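Local coordinates for protein putative cytochrome P450 120 (Synechocystis sp., PDB 2VE3) that binds heme and retinoic acid and, as a member of the cytochrome P450 family, probably acts as a monooxygenase, at residues F58-A62 with S347-A351. Numbering follows the deposited sequence.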
ATOM      1  N   PHE A  58     -11.507   9.096  14.481  1.00 21.43           N
ATOM      2  CA  PHE A  58     -11.547   8.801  13.050  1.00 21.83           C
ATOM      3  C   PHE A  58     -12.207   9.956  12.272  1.00 22.19           C
ATOM      4  O   PHE A  58     -13.324  10.376  12.584  1.00 21.95           O
ATOM      5  CB  PHE A  58     -12.321   7.508  12.794  1.00 21.96           C
ATOM      6  CG  PHE A  58     -11.516   6.231  13.006  1.00 22.80           C
ATOM      7  CD1 PHE A  58     -11.457   5.270  12.002  1.00 22.03           C
ATOM      8  CD2 PHE A  58     -10.862   5.974  14.209  1.00 22.21           C
ATOM      9  CE1 PHE A  58     -10.739   4.080  12.182  1.00 21.69           C
ATOM     10  CE2 PHE A  58     -10.149   4.790  14.396  1.00 22.90           C
ATOM     11  CZ  PHE A  58     -10.093   3.845  13.383  1.00 22.18           C
ATOM     12  N   ILE A  59     -11.501  10.441  11.255  1.00 22.38           N
ATOM     13  CA  ILE A  59     -11.982  11.488  10.357  1.00 22.50           C
ATOM     14  C   ILE A  59     -11.830  11.030   8.905  1.00 22.34           C
ATOM     15  O   ILE A  59     -11.064  10.089   8.622  1.00 22.16           O
ATOM     16  CB  ILE A  59     -11.193  12.810  10.547  1.00 22.76           C
ATOM     17  CG1 ILE A  59      -9.693  12.615  10.217  1.00 23.29           C
ATOM     18  CG2 ILE A  59     -11.427  13.370  11.943  1.00 23.69           C
ATOM     19  CD1 ILE A  59      -8.851  13.891  10.210  1.00 22.16           C
ATOM     20  N   SER A  60     -12.562  11.686   7.999  1.00 21.67           N
ATOM     21  CA  SER A  60     -12.429  11.458   6.538  1.00 21.33           C
ATOM     22  C   SER A  60     -12.967  12.620   5.674  1.00 21.05           C
ATOM     23  O   SER A  60     -13.568  13.566   6.175  1.00 20.24           O
ATOM     24  CB  SER A  60     -13.089  10.135   6.128  1.00 21.06           C
ATOM     25  OG  SER A  60     -14.487  10.195   6.319  1.00 21.92           O
ATOM     26  N   GLY A  61     -12.749  12.538   4.363  1.00 21.33           N
ATOM     27  CA  GLY A  61     -13.181  13.597   3.464  1.00 21.15           C
ATOM     28  C   GLY A  61     -12.106  14.636   3.240  1.00 21.35           C
ATOM     29  O   GLY A  61     -11.142  14.724   4.006  1.00 21.09           O
ATOM     30  N   ALA A  62     -12.290  15.435   2.185  1.00 21.46           N
ATOM     31  CA  ALA A  62     -11.298  16.419   1.749  1.00 21.83           C
ATOM     32  C   ALA A  62     -10.857  17.380   2.869  1.00 22.03           C
ATOM     33  O   ALA A  62      -9.666  17.615   3.074  1.00 22.34           O
ATOM     34  CB  ALA A  62     -11.826  17.198   0.544  1.00 21.73           C
ATOM     35  N   SER A 347     -10.377   4.914   2.825  1.00 20.02           N
ATOM     36  CA  SER A 347     -11.557   4.165   2.406  1.00 20.96           C
ATOM     37  C   SER A 347     -12.847   4.988   2.549  1.00 20.69           C
ATOM     38  O   SER A 347     -13.693   4.955   1.669  1.00 21.15           O
ATOM     39  CB  SER A 347     -11.647   2.851   3.191  1.00 21.15           C
ATOM     40  OG  SER A 347     -11.471   3.088   4.586  1.00 24.40           O
ATOM     41  N   GLN A 348     -13.002   5.712   3.657  1.00 20.40           N
ATOM     42  CA  GLN A 348     -14.186   6.561   3.849  1.00 20.95           C
ATOM     43  C   GLN A 348     -14.209   7.762   2.882  1.00 20.47           C
ATOM     44  O   GLN A 348     -15.252   8.060   2.279  1.00 21.30           O
ATOM     45  CB  GLN A 348     -14.339   7.017   5.313  1.00 20.84           C
ATOM     46  CG  GLN A 348     -14.460   5.885   6.324  1.00 21.94           C
ATOM     47  CD  GLN A 348     -14.359   6.328   7.798  1.00 22.46           C
ATOM     48  OE1 GLN A 348     -13.981   5.536   8.657  1.00 24.55           O
ATOM     49  NE2 GLN A 348     -14.702   7.585   8.087  1.00 25.14           N
ATOM     50  N   THR A 349     -13.069   8.436   2.724  1.00 19.85           N
ATOM     51  CA  THR A 349     -12.969   9.588   1.821  1.00 19.08           C
ATOM     52  C   THR A 349     -13.366   9.203   0.403  1.00 19.40           C
ATOM     53  O   THR A 349     -14.084   9.945  -0.268  1.00 19.47           O
ATOM     54  CB  THR A 349     -11.554  10.213   1.819  1.00 18.59           C
ATOM     55  OG1 THR A 349     -11.157  10.522   3.156  1.00 18.18           O
ATOM     56  CG2 THR A 349     -11.518  11.502   0.993  1.00 18.91           C
ATOM     57  N   HIS A 350     -12.913   8.028  -0.031  1.00 19.58           N
ATOM     58  CA  HIS A 350     -13.150   7.550  -1.395  1.00 20.19           C
ATOM     59  C   HIS A 350     -14.554   7.007  -1.622  1.00 20.71           C
ATOM     60  O   HIS A 350     -14.930   6.720  -2.754  1.00 20.30           O
ATOM     61  CB  HIS A 350     -12.105   6.501  -1.771  1.00 19.44           C
ATOM     62  CG  HIS A 350     -10.733   7.066  -1.981  1.00 18.61           C
ATOM     63  ND1 HIS A 350      -9.694   6.320  -2.489  1.00 17.47           N
ATOM     64  CD2 HIS A 350     -10.226   8.297  -1.740  1.00 16.44           C
ATOM     65  CE1 HIS A 350      -8.607   7.068  -2.552  1.00 17.00           C
ATOM     66  NE2 HIS A 350      -8.902   8.269  -2.100  1.00 16.16           N
ATOM     67  N   ALA A 351     -15.318   6.878  -0.544  1.00 22.17           N
ATOM     68  CA  ALA A 351     -16.720   6.469  -0.621  1.00 23.27           C
ATOM     69  C   ALA A 351     -17.671   7.645  -0.404  1.00 24.06           C
ATOM     70  O   ALA A 351     -18.888   7.460  -0.381  1.00 25.07           O
ATOM     71  CB  ALA A 351     -17.012   5.340   0.394  1.00 23.53           C
TER
HETATM   72  O   HOH W   1     -15.896  10.890   3.991  1.00 29.56           O
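Gly-61 N donates to Thr-349 OG1 at 2.8 Å, with an N-H...O angle of 167°, at the point where the two backbones run closest, Gly-61 CA lying 4.3 Å from Thr-349 CA. Thr-349 OG1 is also hydrogen-bonded to the carbonyl O of Gln-345, four residues back, at the end of strand 341-345; since a carbonyl O can only accept, the hydroxyl gives its own proton there while accepting from Gly-61 N. Asn-65 ND2 adds a weak bond to the same OG1. Gly-61 is the N-cap of helix 62-68, and with phi near +92° a CB there would jam against the carbonyl O of Ser-60. In the beta-rich part of the P450 fold, the contact lies where two neighbouring parallel inner strands of one mixed sheet, 54-59 and 341-345, run into helices: Ile-59 pairs with Ser-343 and Gln-345, and the chain enters helix 62-68 after the first strand and helix 346-349 after the second. Ser-60 points its CA-to-CB bond toward the helix and receives Gln-348 NE2 on its OG at 3.2 Å, a bent bond of 142°. A water 2.8 Å from Ser-60 OG also donates weakly to Gln-348 O at 3.4 Å, while Ser-60 CB packs 3.6 Å from Thr-349 OG1. Gln-348 OE1 has no hydrogen-bonding partner in the model; it sits near the plane of the Phe-58 ring, at its edge, 4.2 Å from Phe-58 CD1. That ring also meets Phe-47 and Phe-35, and Phe-58 touches the bound retinoic acid as one of the residues of its pocket.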